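Phenazine biosynthesis protein, PhzF family (PDB 3EDN) is a PhzF-family protein of unconfirmed function with a diaminopimelate epimerase-like fold, possibly an isomerase related to those of phenazine biosynthesis. Local coordinates at residues A[35-45]-A[291-299]; A[1-9]-A[21-31]. All blocks are in the same frame, centred on the assembly; numbering follows the deposited sequence.

Contact 1: residues A[35-45]-A[291-299]. With SO4 (sulfate ion), chain E.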
loop_
_atom_site.group_PDB
_atom_site.type_symbol
_atom_site.label_atom_id
_atom_site.label_comp_id
_atom_site.label_asym_id
_atom_site.label_seq_id
_atom_site.Cartn_x
_atom_site.Cartn_y
_atom_site.Cartn_z
ATOM N N GLU A 35 4.501 -5.255 -1.035
ATOM C CA GLU A 35 4.519 -6.241 -2.096
ATOM C C GLU A 35 4.834 -5.599 -3.442
ATOM O O GLU A 35 5.595 -6.158 -4.228
ATOM C CB GLU A 35 3.190 -6.980 -2.149
ATOM C CG GLU A 35 3.017 -7.922 -0.967
ATOM C CD GLU A 35 1.657 -8.582 -0.929
ATOM O OE1 GLU A 35 0.643 -7.921 -1.253
ATOM O OE2 GLU A 35 1.608 -9.771 -0.548
HETATM N N MSE A 36 4.234 -4.449 -3.724
HETATM C CA MSE A 36 4.523 -3.783 -4.986
HETATM C C MSE A 36 6.012 -3.455 -5.124
HETATM O O MSE A 36 6.623 -3.686 -6.167
HETATM C CB MSE A 36 3.695 -2.520 -5.135
HETATM C CG MSE A 36 2.222 -2.800 -5.191
HETATM SE SE MSE A 36 1.190 -1.163 -5.421
HETATM C CE MSE A 36 -0.411 -1.657 -4.452
ATOM N N GLN A 37 6.602 -2.935 -4.053
ATOM C CA GLN A 37 8.017 -2.589 -4.071
ATOM C C GLN A 37 8.887 -3.844 -4.295
ATOM O O GLN A 37 9.850 -3.833 -5.086
ATOM C CB GLN A 37 8.392 -1.877 -2.778
ATOM C CG GLN A 37 9.850 -1.503 -2.726
ATOM C CD GLN A 37 10.199 -0.441 -3.744
ATOM O OE1 GLN A 37 9.933 0.756 -3.533
ATOM N NE2 GLN A 37 10.784 -0.868 -4.871
ATOM N N ARG A 38 8.521 -4.942 -3.634
ATOM C CA ARG A 38 9.249 -6.197 -3.790
ATOM C C ARG A 38 9.106 -6.766 -5.195
ATOM O O ARG A 38 10.060 -7.306 -5.756
ATOM C CB ARG A 38 8.805 -7.219 -2.743
ATOM C CG ARG A 38 9.262 -6.831 -1.348
ATOM C CD ARG A 38 8.635 -7.721 -0.276
ATOM N NE ARG A 38 8.911 -9.139 -0.490
ATOM C CZ ARG A 38 7.970 -10.078 -0.559
ATOM N NH1 ARG A 38 6.685 -9.744 -0.404
ATOM N NH2 ARG A 38 8.316 -11.352 -0.764
ATOM N N ILE A 39 7.904 -6.672 -5.755
ATOM C CA ILE A 39 7.702 -7.133 -7.121
ATOM C C ILE A 39 8.572 -6.320 -8.074
ATOM O O ILE A 39 9.241 -6.876 -8.943
ATOM C CB ILE A 39 6.226 -7.025 -7.531
ATOM C CG1 ILE A 39 5.384 -8.100 -6.838
ATOM C CG2 ILE A 39 6.077 -7.148 -9.050
ATOM C CD1 ILE A 39 3.885 -7.786 -6.779
ATOM N N ALA A 40 8.586 -5.007 -7.905
ATOM C CA ALA A 40 9.403 -4.174 -8.781
ATOM C C ALA A 40 10.889 -4.529 -8.652
ATOM O O ALA A 40 11.620 -4.497 -9.639
ATOM C CB ALA A 40 9.170 -2.690 -8.508
ATOM N N GLU A 41 11.332 -4.876 -7.444
ATOM C CA GLU A 41 12.727 -5.239 -7.246
ATOM C C GLU A 41 13.044 -6.547 -7.975
ATOM O O GLU A 41 14.069 -6.658 -8.666
ATOM C CB GLU A 41 13.034 -5.362 -5.754
ATOM C CG GLU A 41 14.512 -5.578 -5.480
ATOM C CD GLU A 41 14.969 -7.016 -5.688
ATOM O OE1 GLU A 41 14.184 -7.943 -5.414
ATOM O OE2 GLU A 41 16.129 -7.213 -6.126
ATOM N N LYS A 42 12.161 -7.527 -7.841
ATOM C CA LYS A 42 12.364 -8.839 -8.464
ATOM C C LYS A 42 12.255 -8.783 -9.985
ATOM O O LYS A 42 12.997 -9.467 -10.690
ATOM C CB LYS A 42 11.345 -9.821 -7.922
ATOM C CG LYS A 42 11.519 -10.030 -6.452
ATOM C CD LYS A 42 10.538 -11.025 -5.917
ATOM C CE LYS A 42 10.793 -11.247 -4.435
ATOM N NZ LYS A 42 12.060 -11.975 -4.225
ATOM N N VAL A 43 11.308 -7.987 -10.488
ATOM C CA VAL A 43 11.217 -7.723 -11.924
ATOM C C VAL A 43 12.537 -7.117 -12.421
ATOM O O VAL A 43 13.091 -7.550 -13.434
ATOM C CB VAL A 43 9.996 -6.800 -12.255
ATOM C CG1 VAL A 43 10.047 -6.312 -13.708
ATOM C CG2 VAL A 43 8.672 -7.515 -11.982
ATOM N N GLY A 44 13.057 -6.136 -11.692
ATOM C CA GLY A 44 14.374 -5.586 -11.999
ATOM C C GLY A 44 14.437 -4.690 -13.222
ATOM O O GLY A 44 15.537 -4.335 -13.671
ATOM N N PHE A 45 13.281 -4.332 -13.782
ATOM C CA PHE A 45 13.250 -3.330 -14.847
ATOM C C PHE A 45 13.420 -1.950 -14.245
ATOM O O PHE A 45 13.246 -1.765 -13.048
ATOM C CB PHE A 45 11.933 -3.326 -15.623
ATOM C CG PHE A 45 11.607 -4.610 -16.322
ATOM C CD1 PHE A 45 12.536 -5.636 -16.472
ATOM C CD2 PHE A 45 10.334 -4.779 -16.849
ATOM C CE1 PHE A 45 12.183 -6.828 -17.138
ATOM C CE2 PHE A 45 9.979 -5.948 -17.507
ATOM C CZ PHE A 45 10.904 -6.973 -17.655
ATOM N N TYR A 291 3.818 -5.246 -26.720
ATOM C CA TYR A 291 4.018 -6.407 -25.848
ATOM C C TYR A 291 5.387 -7.019 -26.101
ATOM O O TYR A 291 5.781 -7.209 -27.259
ATOM C CB TYR A 291 2.949 -7.451 -26.186
ATOM C CG TYR A 291 3.170 -8.806 -25.539
ATOM C CD1 TYR A 291 2.668 -9.078 -24.262
ATOM C CD2 TYR A 291 3.886 -9.805 -26.188
ATOM C CE1 TYR A 291 2.866 -10.315 -23.661
ATOM C CE2 TYR A 291 4.102 -11.044 -25.591
ATOM C CZ TYR A 291 3.561 -11.292 -24.335
ATOM O OH TYR A 291 3.766 -12.531 -23.725
ATOM N N VAL A 292 6.089 -7.343 -25.015
ATOM C CA VAL A 292 7.346 -8.066 -25.124
ATOM C C VAL A 292 7.217 -9.487 -24.549
ATOM O O VAL A 292 7.439 -10.486 -25.265
ATOM C CB VAL A 292 8.529 -7.312 -24.491
ATOM C CG1 VAL A 292 9.796 -8.126 -24.653
ATOM C CG2 VAL A 292 8.675 -5.937 -25.156
ATOM N N LYS A 293 6.865 -9.581 -23.267
ATOM C CA LYS A 293 6.685 -10.889 -22.640
ATOM C C LYS A 293 5.848 -10.815 -21.381
ATOM O O LYS A 293 5.533 -9.726 -20.889
ATOM C CB LYS A 293 8.045 -11.525 -22.291
ATOM C CG LYS A 293 8.911 -10.746 -21.297
ATOM C CD LYS A 293 10.210 -11.485 -21.061
ATOM C CE LYS A 293 11.111 -10.737 -20.100
ATOM N NZ LYS A 293 11.836 -9.636 -20.819
ATOM N N GLU A 294 5.491 -11.999 -20.865
ATOM C CA GLU A 294 4.800 -12.113 -19.595
ATOM C C GLU A 294 5.506 -13.184 -18.789
ATOM O O GLU A 294 5.989 -14.165 -19.354
ATOM C CB GLU A 294 3.343 -12.529 -19.824
ATOM C CG GLU A 294 2.563 -12.663 -18.536
ATOM C CD GLU A 294 1.256 -13.405 -18.693
ATOM O OE1 GLU A 294 0.856 -13.735 -19.840
ATOM O OE2 GLU A 294 0.609 -13.646 -17.649
ATOM N N PHE A 295 5.602 -12.985 -17.485
ATOM C CA PHE A 295 6.313 -13.943 -16.623
ATOM C C PHE A 295 5.794 -13.877 -15.199
ATOM O O PHE A 295 5.062 -12.954 -14.821
ATOM C CB PHE A 295 7.811 -13.685 -16.651
ATOM C CG PHE A 295 8.173 -12.267 -16.334
ATOM C CD1 PHE A 295 8.386 -11.879 -15.020
ATOM C CD2 PHE A 295 8.268 -11.315 -17.340
ATOM C CE1 PHE A 295 8.718 -10.578 -14.700
ATOM C CE2 PHE A 295 8.597 -10.001 -17.028
ATOM C CZ PHE A 295 8.818 -9.632 -15.707
ATOM N N GLU A 296 6.177 -14.870 -14.397
ATOM C CA GLU A 296 5.675 -14.978 -13.036
ATOM C C GLU A 296 6.729 -14.526 -12.058
ATOM O O GLU A 296 7.912 -14.826 -12.233
ATOM C CB GLU A 296 5.361 -16.434 -12.704
ATOM C CG GLU A 296 4.250 -17.063 -13.518
ATOM C CD GLU A 296 4.016 -18.504 -13.107
ATOM O OE1 GLU A 296 4.850 -19.044 -12.352
ATOM O OE2 GLU A 296 3.004 -19.086 -13.531
ATOM N N VAL A 297 6.288 -13.800 -11.032
ATOM C CA VAL A 297 7.135 -13.427 -9.909
ATOM C C VAL A 297 6.500 -13.989 -8.644
ATOM O O VAL A 297 5.291 -13.903 -8.471
ATOM C CB VAL A 297 7.248 -11.891 -9.803
ATOM C CG1 VAL A 297 8.090 -11.488 -8.611
ATOM C CG2 VAL A 297 7.846 -11.316 -11.098
ATOM N N LEU A 298 7.317 -14.566 -7.759
ATOM C CA LEU A 298 6.796 -15.107 -6.507
ATOM C C LEU A 298 7.094 -14.165 -5.353
ATOM O O LEU A 298 8.219 -13.681 -5.215
ATOM C CB LEU A 298 7.408 -16.479 -6.236
ATOM C CG LEU A 298 7.267 -17.456 -7.407
ATOM C CD1 LEU A 298 8.225 -18.644 -7.259
ATOM C CD2 LEU A 298 5.829 -17.929 -7.564
ATOM N N ILE A 299 6.085 -13.897 -4.530
ATOM C CA ILE A 299 6.265 -13.032 -3.369
ATOM C C ILE A 299 5.513 -13.524 -2.140
ATOM O O ILE A 299 4.794 -14.525 -2.187
ATOM C CB ILE A 299 5.801 -11.600 -3.648
ATOM C CG1 ILE A 299 4.318 -11.604 -4.036
ATOM C CG2 ILE A 299 6.699 -10.947 -4.708
ATOM C CD1 ILE A 299 3.622 -10.303 -3.820
ATOM O OXT ILE A 299 5.604 -12.883 -1.087
HETATM S S SO4 E . 12.426 -10.632 -0.727
HETATM O O1 SO4 E . 11.438 -11.575 -1.263
HETATM O O2 SO4 E . 13.130 -9.969 -1.822
HETATM O O3 SO4 E . 11.728 -9.651 0.097
HETATM O O4 SO4 E . 13.388 -11.392 0.060
HETATM O O HOH W 1 3.803 -11.243 0.183
HETATM O O HOH W 2 10.459 -14.326 -4.473
#

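Contact 2: residues A[1-9]-A[21-31]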
loop_
_atom_site.group_PDB
_atom_site.type_symbol
_atom_site.label_atom_id
_atom_site.label_comp_id
_atom_site.label_asym_id
_atom_site.label_seq_id
_atom_site.Cartn_x
_atom_site.Cartn_y
_atom_site.Cartn_z
HETATM N N MSE A 1 3.889 -18.736 -0.623
HETATM C CA MSE A 1 4.240 -17.827 -1.758
HETATM C C MSE A 1 3.036 -17.568 -2.647
HETATM O O MSE A 1 2.182 -18.439 -2.822
HETATM C CB MSE A 1 5.376 -18.412 -2.604
HETATM C CG MSE A 1 6.662 -18.700 -1.843
HETATM SE SE MSE A 1 7.319 -17.175 -0.838
HETATM C CE MSE A 1 7.785 -16.026 -2.338
ATOM N N LYS A 2 2.973 -16.368 -3.216
ATOM C CA LYS A 2 1.927 -16.033 -4.166
ATOM C C LYS A 2 2.553 -15.866 -5.541
ATOM O O LYS A 2 3.722 -15.497 -5.651
ATOM C CB LYS A 2 1.211 -14.752 -3.748
ATOM C CG LYS A 2 0.370 -14.908 -2.490
ATOM C CD LYS A 2 -0.519 -13.696 -2.248
ATOM C CE LYS A 2 0.296 -12.474 -1.843
ATOM N NZ LYS A 2 -0.566 -11.262 -1.777
ATOM N N THR A 3 1.773 -16.141 -6.581
ATOM C CA THR A 3 2.256 -16.008 -7.952
ATOM C C THR A 3 1.637 -14.791 -8.613
ATOM O O THR A 3 0.416 -14.686 -8.718
ATOM C CB THR A 3 1.947 -17.256 -8.789
ATOM O OG1 THR A 3 2.641 -18.384 -8.241
ATOM C CG2 THR A 3 2.398 -17.044 -10.240
ATOM N N ILE A 4 2.492 -13.878 -9.072
ATOM C CA ILE A 4 2.022 -12.646 -9.704
ATOM C C ILE A 4 2.438 -12.642 -11.166
ATOM O O ILE A 4 3.612 -12.830 -11.472
ATOM C CB ILE A 4 2.629 -11.398 -9.027
ATOM C CG1 ILE A 4 2.515 -11.472 -7.501
ATOM C CG2 ILE A 4 1.990 -10.120 -9.584
ATOM C CD1 ILE A 4 1.124 -11.729 -6.999
ATOM N N ASN A 5 1.485 -12.430 -12.066
ATOM C CA ASN A 5 1.819 -12.313 -13.482
ATOM C C ASN A 5 2.218 -10.877 -13.803
ATOM O O ASN A 5 1.465 -9.934 -13.531
ATOM C CB ASN A 5 0.648 -12.749 -14.359
ATOM C CG ASN A 5 0.376 -14.244 -14.277
ATOM O OD1 ASN A 5 1.298 -15.063 -14.212
ATOM N ND2 ASN A 5 -0.892 -14.602 -14.317
ATOM N N VAL A 6 3.412 -10.721 -14.363
ATOM C CA VAL A 6 3.943 -9.405 -14.711
ATOM C C VAL A 6 4.141 -9.355 -16.214
ATOM O O VAL A 6 4.651 -10.286 -16.812
ATOM C CB VAL A 6 5.276 -9.165 -13.998
ATOM C CG1 VAL A 6 5.819 -7.759 -14.283
ATOM C CG2 VAL A 6 5.084 -9.344 -12.496
ATOM N N PHE A 7 3.730 -8.246 -16.826
ATOM C CA PHE A 7 3.963 -8.044 -18.247
ATOM C C PHE A 7 5.120 -7.089 -18.473
ATOM O O PHE A 7 5.392 -6.192 -17.664
ATOM C CB PHE A 7 2.692 -7.530 -18.931
ATOM C CG PHE A 7 1.619 -8.567 -19.036
ATOM C CD1 PHE A 7 1.463 -9.300 -20.195
ATOM C CD2 PHE A 7 0.778 -8.815 -17.960
ATOM C CE1 PHE A 7 0.484 -10.268 -20.286
ATOM C CE2 PHE A 7 -0.188 -9.786 -18.045
ATOM C CZ PHE A 7 -0.340 -10.502 -19.215
ATOM N N HIS A 8 5.829 -7.335 -19.558
ATOM C CA HIS A 8 6.853 -6.436 -20.054
ATOM C C HIS A 8 6.335 -5.880 -21.380
ATOM O O HIS A 8 6.110 -6.651 -22.320
ATOM C CB HIS A 8 8.126 -7.246 -20.268
ATOM C CG HIS A 8 9.225 -6.518 -20.972
ATOM N ND1 HIS A 8 10.417 -7.137 -21.285
ATOM C CD2 HIS A 8 9.328 -5.244 -21.421
ATOM C CE1 HIS A 8 11.205 -6.278 -21.909
ATOM N NE2 HIS A 8 10.571 -5.124 -22.003
ATOM N N TYR A 9 6.077 -4.564 -21.420
ATOM C CA TYR A 9 5.799 -3.847 -22.672
ATOM C C TYR A 9 6.935 -2.877 -22.866
ATOM O O TYR A 9 7.467 -2.352 -21.882
ATOM C CB TYR A 9 4.472 -3.058 -22.588
ATOM C CG TYR A 9 3.271 -3.898 -22.931
ATOM C CD1 TYR A 9 2.897 -4.963 -22.119
ATOM C CD2 TYR A 9 2.517 -3.645 -24.078
ATOM C CE1 TYR A 9 1.809 -5.753 -22.436
ATOM C CE2 TYR A 9 1.420 -4.428 -24.406
ATOM C CZ TYR A 9 1.067 -5.482 -23.565
ATOM O OH TYR A 9 -0.009 -6.280 -23.884
ATOM N N PRO A 21 11.654 -0.278 -21.511
ATOM C CA PRO A 21 10.866 -1.302 -20.793
ATOM C C PRO A 21 9.971 -0.760 -19.709
ATOM O O PRO A 21 10.349 0.137 -18.925
ATOM C CB PRO A 21 11.944 -2.167 -20.133
ATOM C CG PRO A 21 13.111 -2.047 -21.087
ATOM C CD PRO A 21 13.097 -0.557 -21.420
ATOM N N ALA A 22 8.775 -1.335 -19.660
ATOM C CA ALA A 22 7.779 -0.949 -18.697
ATOM C C ALA A 22 7.222 -2.260 -18.126
ATOM O O ALA A 22 6.570 -3.015 -18.843
ATOM C CB ALA A 22 6.670 -0.144 -19.404
ATOM N N GLY A 23 7.473 -2.527 -16.840
ATOM C CA GLY A 23 6.825 -3.655 -16.162
ATOM C C GLY A 23 5.405 -3.257 -15.800
ATOM O O GLY A 23 5.133 -2.108 -15.501
ATOM N N ILE A 24 4.490 -4.216 -15.840
ATOM C CA ILE A 24 3.092 -3.914 -15.561
ATOM C C ILE A 24 2.408 -5.053 -14.823
ATOM O O ILE A 24 2.486 -6.212 -15.225
ATOM C CB ILE A 24 2.295 -3.683 -16.878
ATOM C CG1 ILE A 24 2.996 -2.703 -17.823
ATOM C CG2 ILE A 24 0.872 -3.214 -16.581
ATOM C CD1 ILE A 24 2.476 -2.799 -19.247
ATOM N N VAL A 25 1.769 -4.702 -13.725
ATOM C CA VAL A 25 0.776 -5.576 -13.091
ATOM C C VAL A 25 -0.591 -4.957 -13.415
ATOM O O VAL A 25 -0.928 -3.874 -12.946
ATOM C CB VAL A 25 1.014 -5.689 -11.585
ATOM C CG1 VAL A 25 -0.132 -6.471 -10.882
ATOM C CG2 VAL A 25 2.373 -6.341 -11.337
ATOM N N LEU A 26 -1.359 -5.666 -14.238
ATOM C CA LEU A 26 -2.593 -5.135 -14.819
ATOM C C LEU A 26 -3.740 -4.958 -13.826
ATOM O O LEU A 26 -4.627 -4.154 -14.077
ATOM C CB LEU A 26 -3.065 -6.036 -15.965
ATOM C CG LEU A 26 -2.165 -6.124 -17.211
ATOM C CD1 LEU A 26 -2.634 -7.274 -18.097
ATOM C CD2 LEU A 26 -2.208 -4.816 -17.959
ATOM N N ASP A 27 -3.753 -5.742 -12.744
ATOM C CA ASP A 27 -4.713 -5.510 -11.655
ATOM C C ASP A 27 -4.001 -5.769 -10.338
ATOM O O ASP A 27 -3.758 -6.912 -9.957
ATOM C CB ASP A 27 -5.974 -6.368 -11.802
ATOM C CG ASP A 27 -6.952 -6.183 -10.643
ATOM O OD1 ASP A 27 -6.623 -5.496 -9.657
ATOM O OD2 ASP A 27 -8.086 -6.714 -10.741
ATOM N N ALA A 28 -3.621 -4.685 -9.678
ATOM C CA ALA A 28 -2.814 -4.745 -8.465
ATOM C C ALA A 28 -3.642 -4.568 -7.195
ATOM O O ALA A 28 -3.084 -4.330 -6.125
ATOM C CB ALA A 28 -1.703 -3.665 -8.533
ATOM N N ASP A 29 -4.965 -4.679 -7.308
ATOM C CA ASP A 29 -5.820 -4.433 -6.140
ATOM C C ASP A 29 -5.620 -5.456 -5.029
ATOM O O ASP A 29 -6.029 -5.211 -3.897
ATOM C CB ASP A 29 -7.311 -4.335 -6.522
ATOM C CG ASP A 29 -7.699 -2.959 -7.086
ATOM O OD1 ASP A 29 -7.008 -1.955 -6.795
ATOM O OD2 ASP A 29 -8.702 -2.892 -7.847
ATOM N N GLY A 30 -4.967 -6.571 -5.331
ATOM C CA GLY A 30 -4.680 -7.585 -4.306
ATOM C C GLY A 30 -3.358 -7.455 -3.568
ATOM O O GLY A 30 -2.980 -8.361 -2.817
ATOM N N LEU A 31 -2.666 -6.329 -3.762
ATOM C CA LEU A 31 -1.286 -6.165 -3.283
ATOM C C LEU A 31 -1.122 -4.997 -2.320
ATOM O O LEU A 31 -1.752 -3.958 -2.470
ATOM C CB LEU A 31 -0.354 -5.905 -4.470
ATOM C CG LEU A 31 -0.308 -7.048 -5.480
ATOM C CD1 LEU A 31 0.380 -6.620 -6.744
ATOM C CD2 LEU A 31 0.395 -8.250 -4.851
HETATM O O HOH W 3 -1.672 -8.875 -0.350
HETATM O O HOH W 4 -0.647 -8.599 -14.591
#

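Contact 1: residues A[35-45]-A[291-299]
The side chain of I299, at the very C-terminus, fits between E35 and I39, and around it the packing of helix on sheet can be followed contact by contact. The N-to-C directions of helix 35-43 and strand 291-298 differ by 126°. Alternate residues I299, V297 and F295 meet, in turn, E35, R38, I39 and K42, then K42 and V43, then V43 and F45. The CG1 branch of I299 is folded in between its backbone N and carbonyl carbon (chi1 59°), which carries CD1 down to E35 CB, 3.7 Å away, while CG2 comes within 3.8 Å of I39 CG1. V297 forks over the next turn: its CG1 presses on the aliphatic part of K42, 3.7 Å from CD, and its CG2 meets V43 CG2 at 4.0 Å. Where the helix ends, V43 CG1 abuts the edge of the F295 ring, 4.1 Å from CZ. F45, beyond G44, reaches from the opposite direction to bring its CZ to 3.9 Å from F295 CE2, the ring planes inclined at 73°.

The outer border is polar. R38 NH2 forms a salt bridge with I299 OXT, 3.1 Å away and in the guanidinium plane, and NH1 adds a weak bond to the same oxygen. CG2 of I299 lies over one face of this guanidinium. A sulfate, probably from the crystallisation liquor, occupies another part of its edge, with R38 NE donating to O3 at 2.9 Å and K42 NZ donating to O1. E35 turns its carboxylate to T32 N and K2. An apolar seam thus ends in a charged border, where R38 pairs with the C-terminal carboxylate and, together with K42, forms a positively charged site that holds a sulfate in the crystal.

Contact 2: residues A[1-9]-A[21-31]
F7 and I24 face each other as a hydrogen-bonded pair of an antiparallel hairpin, a ladder in which hydrogen-bonded and non-hydrogen-bonded pairs alternate. F7 N donates almost straight to I24 O (2.9 Å, 175°), and I24 N returns a more bent bond to F7 O at 2.8 Å. Two residues on, the pattern repeats, with Y9 N reaching A22 O at 3.0 Å and A22 N reaching Y9 O at 2.8 Å. H8 and G23 form the non-hydrogen-bonded pair between them, and there G23 CA makes a C-H...O contact with F7 O, 3.3 Å away.

Apolar contacts flank the ladder. On the face bearing F7, Y9, A22 and I24, I24 holds CG1 anti to its carbonyl carbon (chi1 -49°) and extends from there to set CD1 3.6 Å from Y9 CD1. Just past the strand end, L26 crosses F7 at about a right angle, its CD1 3.5 Å from F7 CE2. Further toward the N-terminus, I4 extends CG2 to V25 and CD1 to L31.

Water takes over where the ladder stops, accepting from L26 N and donating to N5 O. D27 OD1 accepts from D29 N, forming an Asx turn.

K2 NZ makes salt bridges with E35 and with E99 of the second subunit. I24 and Y9 lie against helix 74-86, V25 touches F50 of strand 48-52, and the other edge of strand 3-11 pairs with strand 282-298.

How the contacts relate
Contact 1 and contact 2 meet through strand 3-11, which pairs with 20-25 on one edge and with 282-298 on the other; their centres are about 6 Å apart. H8 is one of several links: its N probably bonds to K293 O and its O to V292 N, both at 2.8 Å, across a classic beta bulge. Helix 74-86 and helix 33-43 cover different faces of these strands. A bound magnesium lies about 6 Å from G30 in contact 2 and about 9 Å from the side chain of E35 in contact 1. Both contacts centre about 21 Å from the chain centre, whereas active sites of this family lie in the cleft between the two halves.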